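Tailspike protein (Acinetobacter phage vB_ApiP_P1, PDB 6E1R) probably recognises and degrades surface polysaccharide of its Acinetobacter host, acting as a trimeric receptor-binding hydrolase at the phage tail. Local coordinates at residues Ser163-Lys168 against Gln192-His197; Asp49-Asp54 against Thr65-Trp70; Leu468-Ile473 against Phe541-Phe546; Leu292-Ala297 against Lys319-Ser324. All blocks are in the same frame, centred on the assembly; numbering follows the deposited sequence.

Contact 1 of 4, residues Ser163-Lys168 against Gln192-His197; sequences SSYFGK and QSTFDH
Phe-166 and Phe-195 carry the inward-facing half of this parallel strand pair, Tyr-165 with Thr-194 and Asp-196 the other. Backbone bonds set the register: Phe-166 N donates to Thr-194 O (2.8 Å), Phe-166 O accepts from Asp-196 N (2.9 Å), and Lys-168 N reaches Asp-196 O (2.7 Å). One step back, Ser-164 N donates to Gln-192 O. Both phenyl groups take the same first torsion, CG anti to the carbonyl carbon (chi1 -63° in Phe-166), and lie side by side with planes 6° apart. The near-parallel rings are slid so far that they barely overlap; CD1 of Phe-166 comes 3.8 Å from CE2 of Phe-195. Among the polar contacts, Ser-193 OG donates to Ser-164 OG (2.9 Å) and also sits at the edge of the Phe-166 ring, in its plane. The Tyr-165 and Thr-194 side chains cross at a slant, CD2 of Tyr-165 lying 3.7 Å from CB of Thr-194. Tyr-165 and Asp-196 point the same way, side by side, ring and carboxylate planes 78° apart. Thr-194 OG1 bonds to Asp-216 and to His-197 of the second subunit, while Lys-168 NZ forms a salt bridge with Glu-132 of the third. Phe-195 in turn stacks on Phe-217, extending a ladder of like residues on successive turns, as is characteristic of the right-handed parallel beta-helix of trimeric tailspikes.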
loop_
_atom_site.group_PDB
_atom_site.type_symbol
_atom_site.label_atom_id
_atom_site.label_comp_id
_atom_site.label_asym_id
_atom_site.label_seq_id
_atom_site.Cartn_x
_atom_site.Cartn_y
_atom_site.Cartn_z
ATOM N N SER A 163 -17.425 19.376 -4.513
ATOM C CA SER A 163 -16.181 20.141 -4.486
ATOM C C SER A 163 -16.132 21.042 -3.260
ATOM O O SER A 163 -16.918 21.986 -3.139
ATOM C CB SER A 163 -16.002 20.959 -5.769
ATOM O OG SER A 163 -15.960 20.117 -6.906
ATOM N N SER A 164 -15.217 20.748 -2.339
ATOM C CA SER A 164 -15.045 21.552 -1.138
ATOM C C SER A 164 -13.680 21.238 -0.541
ATOM O O SER A 164 -13.017 20.274 -0.930
ATOM C CB SER A 164 -16.166 21.305 -0.121
ATOM O OG SER A 164 -16.301 19.928 0.172
ATOM N N TYR A 165 -13.268 22.072 0.410
ATOM C CA TYR A 165 -11.996 21.884 1.094
ATOM C C TYR A 165 -12.139 22.376 2.525
ATOM O O TYR A 165 -12.599 23.498 2.754
ATOM C CB TYR A 165 -10.865 22.631 0.379
ATOM C CG TYR A 165 -9.488 22.369 0.954
ATOM C CD1 TYR A 165 -8.998 23.124 2.014
ATOM C CD2 TYR A 165 -8.678 21.368 0.434
ATOM C CE1 TYR A 165 -7.742 22.888 2.539
ATOM C CE2 TYR A 165 -7.420 21.125 0.953
ATOM C CZ TYR A 165 -6.957 21.887 2.005
ATOM O OH TYR A 165 -5.706 21.648 2.526
ATOM N N PHE A 166 -11.746 21.536 3.478
ATOM C CA PHE A 166 -11.811 21.864 4.898
ATOM C C PHE A 166 -10.423 21.669 5.488
ATOM O O PHE A 166 -9.963 20.533 5.642
ATOM C CB PHE A 166 -12.846 20.997 5.614
ATOM C CG PHE A 166 -14.244 21.208 5.119
ATOM C CD1 PHE A 166 -14.722 20.495 4.034
ATOM C CD2 PHE A 166 -15.076 22.128 5.732
ATOM C CE1 PHE A 166 -16.007 20.691 3.572
ATOM C CE2 PHE A 166 -16.361 22.330 5.274
ATOM C CZ PHE A 166 -16.826 21.611 4.191
ATOM N N GLY A 167 -9.762 22.773 5.823
ATOM C CA GLY A 167 -8.396 22.711 6.298
ATOM C C GLY A 167 -8.211 23.172 7.727
ATOM O O GLY A 167 -8.403 24.352 8.039
ATOM N N LYS A 168 -7.843 22.237 8.602
ATOM C CA LYS A 168 -7.445 22.533 9.977
ATOM C C LYS A 168 -8.559 23.255 10.740
ATOM O O LYS A 168 -8.405 24.381 11.218
ATOM C CB LYS A 168 -6.137 23.330 9.984
ATOM C CG LYS A 168 -5.030 22.612 9.224
ATOM C CD LYS A 168 -3.791 23.461 9.039
ATOM C CE LYS A 168 -2.718 22.682 8.290
ATOM N NZ LYS A 168 -1.542 23.525 7.941
ATOM N N GLN A 192 -16.073 15.129 -3.569
ATOM C CA GLN A 192 -14.800 15.731 -3.966
ATOM C C GLN A 192 -14.326 16.765 -2.945
ATOM O O GLN A 192 -14.067 17.928 -3.259
ATOM C CB GLN A 192 -14.900 16.332 -5.370
ATOM C CG GLN A 192 -15.114 15.289 -6.458
ATOM C CD GLN A 192 -15.096 15.876 -7.854
ATOM O OE1 GLN A 192 -15.094 17.094 -8.028
ATOM N NE2 GLN A 192 -15.079 15.009 -8.860
ATOM N N SER A 193 -14.208 16.311 -1.703
ATOM C CA SER A 193 -13.789 17.148 -0.590
ATOM C C SER A 193 -12.469 16.644 -0.022
ATOM O O SER A 193 -12.026 15.526 -0.298
ATOM C CB SER A 193 -14.857 17.179 0.510
ATOM O OG SER A 193 -14.498 18.083 1.540
ATOM N N THR A 194 -11.840 17.495 0.785
ATOM C CA THR A 194 -10.603 17.154 1.472
ATOM C C THR A 194 -10.694 17.647 2.907
ATOM O O THR A 194 -11.062 18.801 3.145
ATOM C CB THR A 194 -9.381 17.775 0.780
ATOM O OG1 THR A 194 -9.293 17.295 -0.567
ATOM C CG2 THR A 194 -8.104 17.416 1.528
ATOM N N PHE A 195 -10.378 16.772 3.854
ATOM C CA PHE A 195 -10.352 17.110 5.274
ATOM C C PHE A 195 -8.901 17.030 5.737
ATOM O O PHE A 195 -8.369 15.939 5.958
ATOM C CB PHE A 195 -11.262 16.182 6.071
ATOM C CG PHE A 195 -12.713 16.301 5.705
ATOM C CD1 PHE A 195 -13.242 15.555 4.663
ATOM C CD2 PHE A 195 -13.545 17.172 6.388
ATOM C CE1 PHE A 195 -14.577 15.664 4.319
ATOM C CE2 PHE A 195 -14.881 17.289 6.048
ATOM C CZ PHE A 195 -15.398 16.535 5.012
ATOM N N ASP A 196 -8.262 18.190 5.874
ATOM C CA ASP A 196 -6.846 18.283 6.215
ATOM C C ASP A 196 -6.715 18.631 7.694
ATOM O O ASP A 196 -7.016 19.758 8.101
ATOM C CB ASP A 196 -6.152 19.325 5.341
ATOM C CG ASP A 196 -4.658 19.406 5.597
ATOM O OD1 ASP A 196 -4.121 18.543 6.322
ATOM O OD2 ASP A 196 -4.017 20.337 5.068
ATOM N N HIS A 197 -6.267 17.658 8.491
ATOM C CA HIS A 197 -5.996 17.855 9.918
ATOM C C HIS A 197 -7.214 18.398 10.659
ATOM O O HIS A 197 -7.093 19.199 11.589
ATOM C CB HIS A 197 -4.785 18.767 10.134
ATOM C CG HIS A 197 -3.481 18.151 9.735
ATOM N ND1 HIS A 197 -3.134 17.920 8.421
ATOM C CD2 HIS A 197 -2.436 17.719 10.481
ATOM C CE1 HIS A 197 -1.933 17.372 8.375
ATOM N NE2 HIS A 197 -1.487 17.240 9.611
#

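Contact 2 of 4, residues Asp49-Asp54 against Thr65-Trp70; sequences DHFKYD and TVINGW
Tyr-53 and Trp-70 meet edge-to-face where strand 70-72 of a beta hairpin, closed by a type I' turn from Ile-67 to Trp-70, lies antiparallel to strand 49-53 in a small mixed sheet of the N-terminal part of the modelled chain. Tyr-53 supplies the edge: its CD2 stands 3.5 Å above the indole plane, over the centre, with the two planes at 66°. Its CB lies over the same indole, in a CH-pi contact with the six-membered ring. Tyr-53 has CG anti to the backbone N (chi1 -169°), which puts CG near Gly-69 O, and its CE2 lies 3.6 Å from Asn-68 O. On the other flank of Trp-70, Phe-51 CB packs 3.8 Å from Trp-70 CB, and Phe-51 CD2 brings its ring edge to Trp-70 O. The backbones form a non-hydrogen-bonded antiparallel pair at Tyr-53 and Trp-70; beyond it Asp-54 N donates to Gly-69 O (2.7 Å). Further out, the turn holds itself together through two bonds, Ile-67 N to Trp-70 O (2.8 Å) and Trp-70 N to Ile-67 O (3.1 Å). Gly-69 occupies its last inner position at a positive phi (98°), a conformation readily adopted without a side chain. Leu-24 of helix 21-25 packs on both Trp-70 and Phe-51. The bond from Trp-70 NE1 to Leu-27 O helps to hold the indole's rotation.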
loop_
_atom_site.group_PDB
_atom_site.type_symbol
_atom_site.label_atom_id
_atom_site.label_comp_id
_atom_site.label_asym_id
_atom_site.label_seq_id
_atom_site.Cartn_x
_atom_site.Cartn_y
_atom_site.Cartn_z
ATOM N N ASP A 49 -10.289 46.487 7.892
ATOM C CA ASP A 49 -9.736 46.588 6.549
ATOM C C ASP A 49 -9.820 48.042 6.106
ATOM O O ASP A 49 -10.490 48.865 6.734
ATOM C CB ASP A 49 -10.482 45.675 5.573
ATOM C CG ASP A 49 -9.658 45.321 4.358
ATOM O OD1 ASP A 49 -8.570 45.905 4.176
ATOM O OD2 ASP A 49 -10.097 44.445 3.587
ATOM N N HIS A 50 -9.122 48.345 5.016
ATOM C CA HIS A 50 -9.211 49.653 4.387
ATOM C C HIS A 50 -10.382 49.679 3.416
ATOM O O HIS A 50 -10.738 48.662 2.814
ATOM C CB HIS A 50 -7.915 49.995 3.648
ATOM C CG HIS A 50 -6.747 50.229 4.554
ATOM N ND1 HIS A 50 -5.467 50.432 4.084
ATOM C CD2 HIS A 50 -6.666 50.288 5.903
ATOM C CE1 HIS A 50 -4.649 50.611 5.106
ATOM N NE2 HIS A 50 -5.351 50.528 6.221
ATOM N N PHE A 51 -10.990 50.853 3.275
ATOM C CA PHE A 51 -12.140 51.023 2.401
ATOM C C PHE A 51 -11.950 52.258 1.537
ATOM O O PHE A 51 -11.531 53.312 2.024
ATOM C CB PHE A 51 -13.446 51.138 3.198
ATOM C CG PHE A 51 -13.909 49.840 3.792
ATOM C CD1 PHE A 51 -13.382 49.383 4.989
ATOM C CD2 PHE A 51 -14.866 49.070 3.151
ATOM C CE1 PHE A 51 -13.804 48.185 5.538
ATOM C CE2 PHE A 51 -15.294 47.869 3.695
ATOM C CZ PHE A 51 -14.761 47.428 4.890
ATOM N N LYS A 52 -12.266 52.120 0.253
ATOM C CA LYS A 52 -12.241 53.221 -0.695
ATOM C C LYS A 52 -13.669 53.533 -1.111
ATOM O O LYS A 52 -14.474 52.622 -1.321
ATOM C CB LYS A 52 -11.395 52.875 -1.924
ATOM C CG LYS A 52 -11.255 54.009 -2.927
ATOM C CD LYS A 52 -10.368 53.608 -4.094
ATOM C CE LYS A 52 -8.922 53.434 -3.660
ATOM N NZ LYS A 52 -8.050 53.012 -4.792
ATOM N N TYR A 53 -13.989 54.818 -1.211
ATOM C CA TYR A 53 -15.353 55.223 -1.513
ATOM C C TYR A 53 -15.606 55.196 -3.014
ATOM O O TYR A 53 -14.731 55.537 -3.816
ATOM C CB TYR A 53 -15.635 56.619 -0.962
ATOM C CG TYR A 53 -17.096 57.005 -1.007
ATOM C CD1 TYR A 53 -17.592 57.805 -2.026
ATOM C CD2 TYR A 53 -17.983 56.553 -0.038
ATOM C CE1 TYR A 53 -18.926 58.157 -2.075
ATOM C CE2 TYR A 53 -19.319 56.900 -0.077
ATOM C CZ TYR A 53 -19.786 57.701 -1.098
ATOM O OH TYR A 53 -21.115 58.049 -1.142
ATOM N N ASP A 54 -16.817 54.789 -3.387
ATOM C CA ASP A 54 -17.248 54.733 -4.779
ATOM C C ASP A 54 -18.642 55.339 -4.847
ATOM O O ASP A 54 -19.603 54.753 -4.339
ATOM C CB ASP A 54 -17.247 53.294 -5.301
ATOM C CG ASP A 54 -17.346 53.217 -6.815
ATOM O OD1 ASP A 54 -18.045 54.058 -7.418
ATOM O OD2 ASP A 54 -16.729 52.303 -7.402
ATOM N N THR A 65 -18.239 43.415 1.179
ATOM C CA THR A 65 -17.338 44.062 0.231
ATOM C C THR A 65 -17.654 45.545 0.058
ATOM O O THR A 65 -16.737 46.371 0.021
ATOM C CB THR A 65 -17.386 43.344 -1.118
ATOM O OG1 THR A 65 -18.743 43.239 -1.562
ATOM C CG2 THR A 65 -16.781 41.951 -1.002
ATOM N N VAL A 66 -18.931 45.902 -0.049
ATOM C CA VAL A 66 -19.357 47.286 -0.234
ATOM C C VAL A 66 -20.334 47.643 0.877
ATOM O O VAL A 66 -21.321 46.931 1.094
ATOM C CB VAL A 66 -19.997 47.515 -1.617
ATOM C CG1 VAL A 66 -19.584 48.868 -2.173
ATOM C CG2 VAL A 66 -19.606 46.405 -2.577
ATOM N N ILE A 67 -20.056 48.743 1.576
ATOM C CA ILE A 67 -20.871 49.196 2.704
ATOM C C ILE A 67 -21.192 50.669 2.457
ATOM O O ILE A 67 -20.411 51.560 2.809
ATOM C CB ILE A 67 -20.172 48.996 4.052
ATOM C CG1 ILE A 67 -19.911 47.506 4.293
ATOM C CG2 ILE A 67 -21.016 49.559 5.184
ATOM C CD1 ILE A 67 -19.097 47.217 5.533
ATOM N N ASN A 68 -22.349 50.931 1.845
ATOM C CA ASN A 68 -22.818 52.289 1.547
ATOM C C ASN A 68 -21.756 53.105 0.808
ATOM O O ASN A 68 -21.458 54.249 1.155
ATOM C CB ASN A 68 -23.275 53.004 2.820
ATOM C CG ASN A 68 -24.649 52.553 3.279
ATOM O OD1 ASN A 68 -25.443 52.040 2.490
ATOM N ND2 ASN A 68 -24.940 52.749 4.558
ATOM N N GLY A 69 -21.185 52.497 -0.229
ATOM C CA GLY A 69 -20.210 53.142 -1.077
ATOM C C GLY A 69 -18.768 52.825 -0.743
ATOM O O GLY A 69 -17.890 53.046 -1.583
ATOM N N TRP A 70 -18.502 52.317 0.457
ATOM C CA TRP A 70 -17.146 51.980 0.873
ATOM C C TRP A 70 -16.844 50.551 0.444
ATOM O O TRP A 70 -17.446 49.601 0.955
ATOM C CB TRP A 70 -16.990 52.162 2.380
ATOM C CG TRP A 70 -17.199 53.580 2.794
ATOM C CD1 TRP A 70 -18.327 54.123 3.336
ATOM C CD2 TRP A 70 -16.258 54.652 2.666
ATOM N NE1 TRP A 70 -18.140 55.465 3.567
ATOM C CE2 TRP A 70 -16.878 55.813 3.165
ATOM C CE3 TRP A 70 -14.949 54.738 2.187
ATOM C CZ2 TRP A 70 -16.233 57.046 3.192
ATOM C CZ3 TRP A 70 -14.310 55.961 2.220
ATOM C CH2 TRP A 70 -14.953 57.100 2.719
#

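Contact 3 of 4, residues Leu468-Ile473 against Phe541-Phe546; sequences LLVNAI and FAMEVF
Leu-469 and Phe-546 bond to each other twice through their backbones, Leu-469 N to Phe-546 O (2.8 Å) and Phe-546 N to Leu-469 O (2.7 Å). Ile-473 and Ala-542 repeat this antiparallel hydrogen-bonded pairing at the other end, with Ile-473 N to Ala-542 O at 3.0 Å. Between them Asn-471 and Glu-544 pair more loosely, Asn-471 N to Glu-544 O at 2.9 Å. Leu-469 O also has Phe-546 CD1 beside it, in the plane of that ring. The buried side chains of Asn-471 and Glu-544 run side by side on the face that also carries Leu-469 and Phe-546, but Asn-471 OD1 and Glu-544 OE1 stay 4.1 Å apart, each with a partner elsewhere. Asn-471 ND2 is taken by Ala-485 O and Ser-484 OG, Glu-544 OE2 by Tyr-435 OH. Asn-550 of the third subunit gives its ND2 to Asn-471 OD1, and more weakly to Glu-544 OE1. The opposite face is apolar: Val-470 CG1 and Ala-472 CB pack on Met-543 CG at 3.8 and 3.9 Å, and Val-470 CG2 touches Val-545 CG2. SE of Met-543, a selenomethionine, lies 4.1 Å from CB of Ala-472. Phe-519 and Trp-521 of the facing sheet close over this side, the layered packing of the C-terminal beta-sandwich domain.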
loop_
_atom_site.group_PDB
_atom_site.type_symbol
_atom_site.label_atom_id
_atom_site.label_comp_id
_atom_site.label_asym_id
_atom_site.label_seq_id
_atom_site.Cartn_x
_atom_site.Cartn_y
_atom_site.Cartn_z
ATOM N N LEU A 468 -4.576 -47.702 -8.972
ATOM C CA LEU A 468 -5.592 -47.406 -7.969
ATOM C C LEU A 468 -5.223 -48.075 -6.654
ATOM O O LEU A 468 -4.964 -49.283 -6.618
ATOM C CB LEU A 468 -6.982 -47.873 -8.414
ATOM C CG LEU A 468 -7.500 -47.432 -9.783
ATOM C CD1 LEU A 468 -8.895 -47.990 -10.014
ATOM C CD2 LEU A 468 -7.504 -45.917 -9.893
ATOM N N LEU A 469 -5.205 -47.293 -5.578
ATOM C CA LEU A 469 -5.033 -47.803 -4.222
ATOM C C LEU A 469 -6.359 -47.635 -3.491
ATOM O O LEU A 469 -6.796 -46.508 -3.242
ATOM C CB LEU A 469 -3.908 -47.069 -3.496
ATOM C CG LEU A 469 -3.636 -47.504 -2.054
ATOM C CD1 LEU A 469 -3.232 -48.969 -1.991
ATOM C CD2 LEU A 469 -2.570 -46.621 -1.421
ATOM N N VAL A 470 -6.994 -48.751 -3.142
ATOM C CA VAL A 470 -8.302 -48.744 -2.497
ATOM C C VAL A 470 -8.153 -49.275 -1.081
ATOM O O VAL A 470 -7.615 -50.370 -0.874
ATOM C CB VAL A 470 -9.331 -49.574 -3.281
ATOM C CG1 VAL A 470 -10.691 -49.457 -2.622
ATOM C CG2 VAL A 470 -9.395 -49.117 -4.728
ATOM N N ASN A 471 -8.633 -48.504 -0.110
ATOM C CA ASN A 471 -8.696 -48.924 1.284
ATOM C C ASN A 471 -10.167 -49.036 1.659
ATOM O O ASN A 471 -10.843 -48.019 1.855
ATOM C CB ASN A 471 -7.962 -47.940 2.194
ATOM C CG ASN A 471 -7.930 -48.395 3.643
ATOM O OD1 ASN A 471 -7.672 -47.601 4.548
ATOM N ND2 ASN A 471 -8.180 -49.679 3.869
ATOM N N ALA A 472 -10.661 -50.266 1.754
ATOM C CA ALA A 472 -12.044 -50.526 2.121
ATOM C C ALA A 472 -12.119 -50.859 3.603
ATOM O O ALA A 472 -11.290 -51.610 4.125
ATOM C CB ALA A 472 -12.628 -51.671 1.293
ATOM N N ILE A 473 -13.115 -50.290 4.279
ATOM C CA ILE A 473 -13.310 -50.492 5.706
ATOM C C ILE A 473 -14.771 -50.820 5.971
ATOM O O ILE A 473 -15.652 -50.569 5.145
ATOM C CB ILE A 473 -12.884 -49.262 6.535
ATOM C CG1 ILE A 473 -13.730 -48.049 6.145
ATOM C CG2 ILE A 473 -11.401 -48.976 6.354
ATOM C CD1 ILE A 473 -13.619 -46.892 7.106
ATOM N N PHE A 541 -20.103 -50.575 3.974
ATOM C CA PHE A 541 -18.667 -50.365 3.896
ATOM C C PHE A 541 -18.387 -49.007 3.265
ATOM O O PHE A 541 -19.284 -48.342 2.738
ATOM C CB PHE A 541 -17.984 -51.484 3.094
ATOM C CG PHE A 541 -18.122 -52.846 3.716
ATOM C CD1 PHE A 541 -19.258 -53.611 3.499
ATOM C CD2 PHE A 541 -17.113 -53.364 4.513
ATOM C CE1 PHE A 541 -19.387 -54.863 4.071
ATOM C CE2 PHE A 541 -17.236 -54.615 5.087
ATOM C CZ PHE A 541 -18.375 -55.366 4.866
ATOM N N ALA A 542 -17.124 -48.592 3.331
ATOM C CA ALA A 542 -16.697 -47.317 2.768
ATOM C C ALA A 542 -15.313 -47.475 2.161
ATOM O O ALA A 542 -14.407 -48.012 2.806
ATOM C CB ALA A 542 -16.688 -46.216 3.834
HETATM N N MSE A 543 -15.152 -47.003 0.929
HETATM C CA MSE A 543 -13.874 -47.093 0.235
HETATM C C MSE A 543 -13.173 -45.742 0.145
HETATM O O MSE A 543 -13.816 -44.690 0.139
HETATM C CB MSE A 543 -14.061 -47.660 -1.176
HETATM C CG MSE A 543 -14.218 -49.172 -1.249
HETATM SE SE MSE A 543 -15.880 -49.828 -0.471
HETATM C CE MSE A 543 -15.944 -51.569 -1.337
ATOM N N GLU A 544 -11.845 -45.784 0.076
ATOM C CA GLU A 544 -11.024 -44.606 -0.173
ATOM C C GLU A 544 -10.041 -44.950 -1.280
ATOM O O GLU A 544 -9.223 -45.862 -1.122
ATOM C CB GLU A 544 -10.282 -44.160 1.091
ATOM C CG GLU A 544 -11.187 -43.570 2.155
ATOM C CD GLU A 544 -10.452 -43.226 3.436
ATOM O OE1 GLU A 544 -9.860 -44.139 4.050
ATOM O OE2 GLU A 544 -10.465 -42.040 3.829
ATOM N N VAL A 545 -10.125 -44.230 -2.395
ATOM C CA VAL A 545 -9.345 -44.533 -3.587
ATOM C C VAL A 545 -8.272 -43.467 -3.761
ATOM O O VAL A 545 -8.542 -42.268 -3.619
ATOM C CB VAL A 545 -10.243 -44.624 -4.837
ATOM C CG1 VAL A 545 -9.430 -45.041 -6.054
ATOM C CG2 VAL A 545 -11.387 -45.597 -4.597
ATOM N N PHE A 546 -7.056 -43.908 -4.075
ATOM C CA PHE A 546 -5.920 -43.031 -4.346
ATOM C C PHE A 546 -5.386 -43.400 -5.723
ATOM O O PHE A 546 -4.869 -44.506 -5.915
ATOM C CB PHE A 546 -4.830 -43.180 -3.282
ATOM C CG PHE A 546 -5.312 -42.971 -1.872
ATOM C CD1 PHE A 546 -5.938 -43.995 -1.179
ATOM C CD2 PHE A 546 -5.125 -41.754 -1.235
ATOM C CE1 PHE A 546 -6.378 -43.807 0.120
ATOM C CE2 PHE A 546 -5.561 -41.560 0.065
ATOM C CZ PHE A 546 -6.189 -42.588 0.742
#

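Contact 4 of 4, residues Leu292-Ala297 against Lys319-Ser324; sequences LIKCTA and KTLGNS
Lys-294 holds its CG anti to the backbone N (chi1 176°), and a chi2 of 167° turns CD1 of Leu-321 to the lysine chain; the two meet with Lys-294 CG 3.7 Å from Leu-321 CD1. Lys-294 then bends at chi3 (-68°), and its ammonium finds Glu-290 and Asp-264 in salt bridges, leaving the aliphatic part to the leucine. Lys-319, next to it on the same face, runs fully extended, its NZ 5.8 Å from NZ of Lys-294. On the opposite face Cys-295 SG is 4.2 Å from Thr-320 CG2; Trp-269 packs on Cys-295 there. Three backbone bonds join the parallel strands: Lys-319 N to Ile-293 O (2.7 Å), Cys-295 N to Lys-319 O (3.1 Å) and Leu-321 N to Cys-295 O (2.8 Å). After this the chains part, and a water takes over the ladder, accepting from Ala-297 N and donating to Leu-321 O at 2.8 Å. Alongside, the Thr-296 and Leu-321 side chains cross at about a right angle, and Thr-296 CG2 lies 3.7 Å from Gly-322 CA. These strands are successive rungs of one face of the parallel beta-helix. No other subunit touches them. The ammonium groups of Lys-294 and Lys-319 probably repel mildly, while Glu-290 and Asp-264 balance Lys-294 within its own chain, and the water satisfies the backbone where direct pairing ends.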
loop_
_atom_site.group_PDB
_atom_site.type_symbol
_atom_site.label_atom_id
_atom_site.label_comp_id
_atom_site.label_asym_id
_atom_site.label_seq_id
_atom_site.Cartn_x
_atom_site.Cartn_y
_atom_site.Cartn_z
ATOM N N LEU A 292 -16.257 -2.131 15.042
ATOM C CA LEU A 292 -15.629 -0.851 14.736
ATOM C C LEU A 292 -16.090 -0.327 13.383
ATOM O O LEU A 292 -16.283 0.882 13.214
ATOM C CB LEU A 292 -14.106 -0.979 14.767
ATOM C CG LEU A 292 -13.471 -1.410 16.089
ATOM C CD1 LEU A 292 -11.959 -1.406 15.966
ATOM C CD2 LEU A 292 -13.924 -0.511 17.228
ATOM N N ILE A 293 -16.271 -1.220 12.412
ATOM C CA ILE A 293 -16.719 -0.866 11.071
ATOM C C ILE A 293 -17.867 -1.800 10.712
ATOM O O ILE A 293 -17.653 -3.000 10.500
ATOM C CB ILE A 293 -15.592 -0.967 10.035
ATOM C CG1 ILE A 293 -14.419 -0.067 10.425
ATOM C CG2 ILE A 293 -16.105 -0.604 8.650
ATOM C CD1 ILE A 293 -13.223 -0.200 9.514
ATOM N N LYS A 294 -19.080 -1.258 10.647
ATOM C CA LYS A 294 -20.263 -1.989 10.203
ATOM C C LYS A 294 -20.706 -1.379 8.881
ATOM O O LYS A 294 -21.124 -0.217 8.841
ATOM C CB LYS A 294 -21.390 -1.922 11.228
ATOM C CG LYS A 294 -22.661 -2.603 10.742
ATOM C CD LYS A 294 -23.873 -2.211 11.562
ATOM C CE LYS A 294 -23.785 -2.755 12.962
ATOM N NZ LYS A 294 -25.039 -2.496 13.730
ATOM N N CYS A 295 -20.619 -2.151 7.803
ATOM C CA CYS A 295 -20.864 -1.602 6.479
ATOM C C CYS A 295 -21.594 -2.605 5.599
ATOM O O CYS A 295 -21.300 -3.803 5.625
ATOM C CB CYS A 295 -19.550 -1.190 5.805
ATOM S SG CYS A 295 -18.401 -2.556 5.517
ATOM N N THR A 296 -22.555 -2.096 4.831
ATOM C CA THR A 296 -23.146 -2.814 3.704
ATOM C C THR A 296 -22.391 -2.317 2.476
ATOM O O THR A 296 -22.743 -1.301 1.878
ATOM C CB THR A 296 -24.645 -2.554 3.598
ATOM O OG1 THR A 296 -25.291 -2.971 4.807
ATOM C CG2 THR A 296 -25.241 -3.307 2.417
ATOM N N ALA A 297 -21.321 -3.024 2.122
ATOM C CA ALA A 297 -20.362 -2.531 1.148
ATOM C C ALA A 297 -20.094 -3.566 0.066
ATOM O O ALA A 297 -20.403 -4.751 0.210
ATOM C CB ALA A 297 -19.037 -2.148 1.820
ATOM N N LYS A 319 -17.540 -5.732 10.307
ATOM C CA LYS A 319 -18.700 -6.594 10.100
ATOM C C LYS A 319 -19.395 -6.168 8.815
ATOM O O LYS A 319 -19.963 -5.074 8.746
ATOM C CB LYS A 319 -19.658 -6.523 11.288
ATOM C CG LYS A 319 -20.908 -7.371 11.125
ATOM C CD LYS A 319 -21.797 -7.291 12.353
ATOM C CE LYS A 319 -23.033 -8.159 12.199
ATOM N NZ LYS A 319 -23.856 -8.181 13.440
ATOM N N THR A 320 -19.351 -7.028 7.802
ATOM C CA THR A 320 -19.972 -6.739 6.519
ATOM C C THR A 320 -21.416 -7.225 6.501
ATOM O O THR A 320 -21.758 -8.247 7.102
ATOM C CB THR A 320 -19.190 -7.390 5.377
ATOM O OG1 THR A 320 -18.944 -8.769 5.686
ATOM C CG2 THR A 320 -17.864 -6.675 5.159
ATOM N N LEU A 321 -22.264 -6.478 5.797
ATOM C CA LEU A 321 -23.686 -6.766 5.698
ATOM C C LEU A 321 -24.121 -6.690 4.241
ATOM O O LEU A 321 -23.357 -6.289 3.359
ATOM C CB LEU A 321 -24.513 -5.789 6.546
ATOM C CG LEU A 321 -24.385 -5.895 8.066
ATOM C CD1 LEU A 321 -24.996 -4.678 8.736
ATOM C CD2 LEU A 321 -25.062 -7.160 8.553
ATOM N N GLY A 322 -25.368 -7.067 3.997
ATOM C CA GLY A 322 -25.970 -6.959 2.684
ATOM C C GLY A 322 -26.284 -8.319 2.088
ATOM O O GLY A 322 -26.260 -9.356 2.758
ATOM N N ASN A 323 -26.582 -8.298 0.790
ATOM C CA ASN A 323 -26.901 -9.493 0.021
ATOM C C ASN A 323 -25.826 -9.681 -1.039
ATOM O O ASN A 323 -25.607 -8.791 -1.869
ATOM C CB ASN A 323 -28.285 -9.372 -0.621
ATOM C CG ASN A 323 -28.666 -10.596 -1.432
ATOM O OD1 ASN A 323 -28.068 -11.663 -1.291
ATOM N ND2 ASN A 323 -29.670 -10.446 -2.289
ATOM N N SER A 324 -25.158 -10.839 -1.013
ATOM C CA SER A 324 -24.055 -11.089 -1.936
ATOM C C SER A 324 -24.513 -11.145 -3.386
ATOM O O SER A 324 -23.692 -10.952 -4.290
ATOM C CB SER A 324 -23.339 -12.390 -1.566
ATOM O OG SER A 324 -24.203 -13.504 -1.698
HETATM O O HOH W 1 -20.680 -5.938 2.804
#

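Contacts 1 and 4 both join successive parallel strands of the beta-helix, their centres about 27 Å apart, yet they belong to different faces. Contact 1 is buried and its outward groups bond to both other subunits, whereas contact 4 is partly exposed, touches no other chain and adds lysines, a bridging water and local salt bridges to its backbone bonds. The remaining two are antiparallel and flank the helix, with centres about 98 Å apart. Contact 2, partly buried in the N-terminal part, depends on aromatic packing around a turn. Contact 3, wholly buried, has a backbone ladder, looser at its middle, with an apolar face toward the second sheet and a mixed face, with Asn-471 and Glu-544, toward the third subunit.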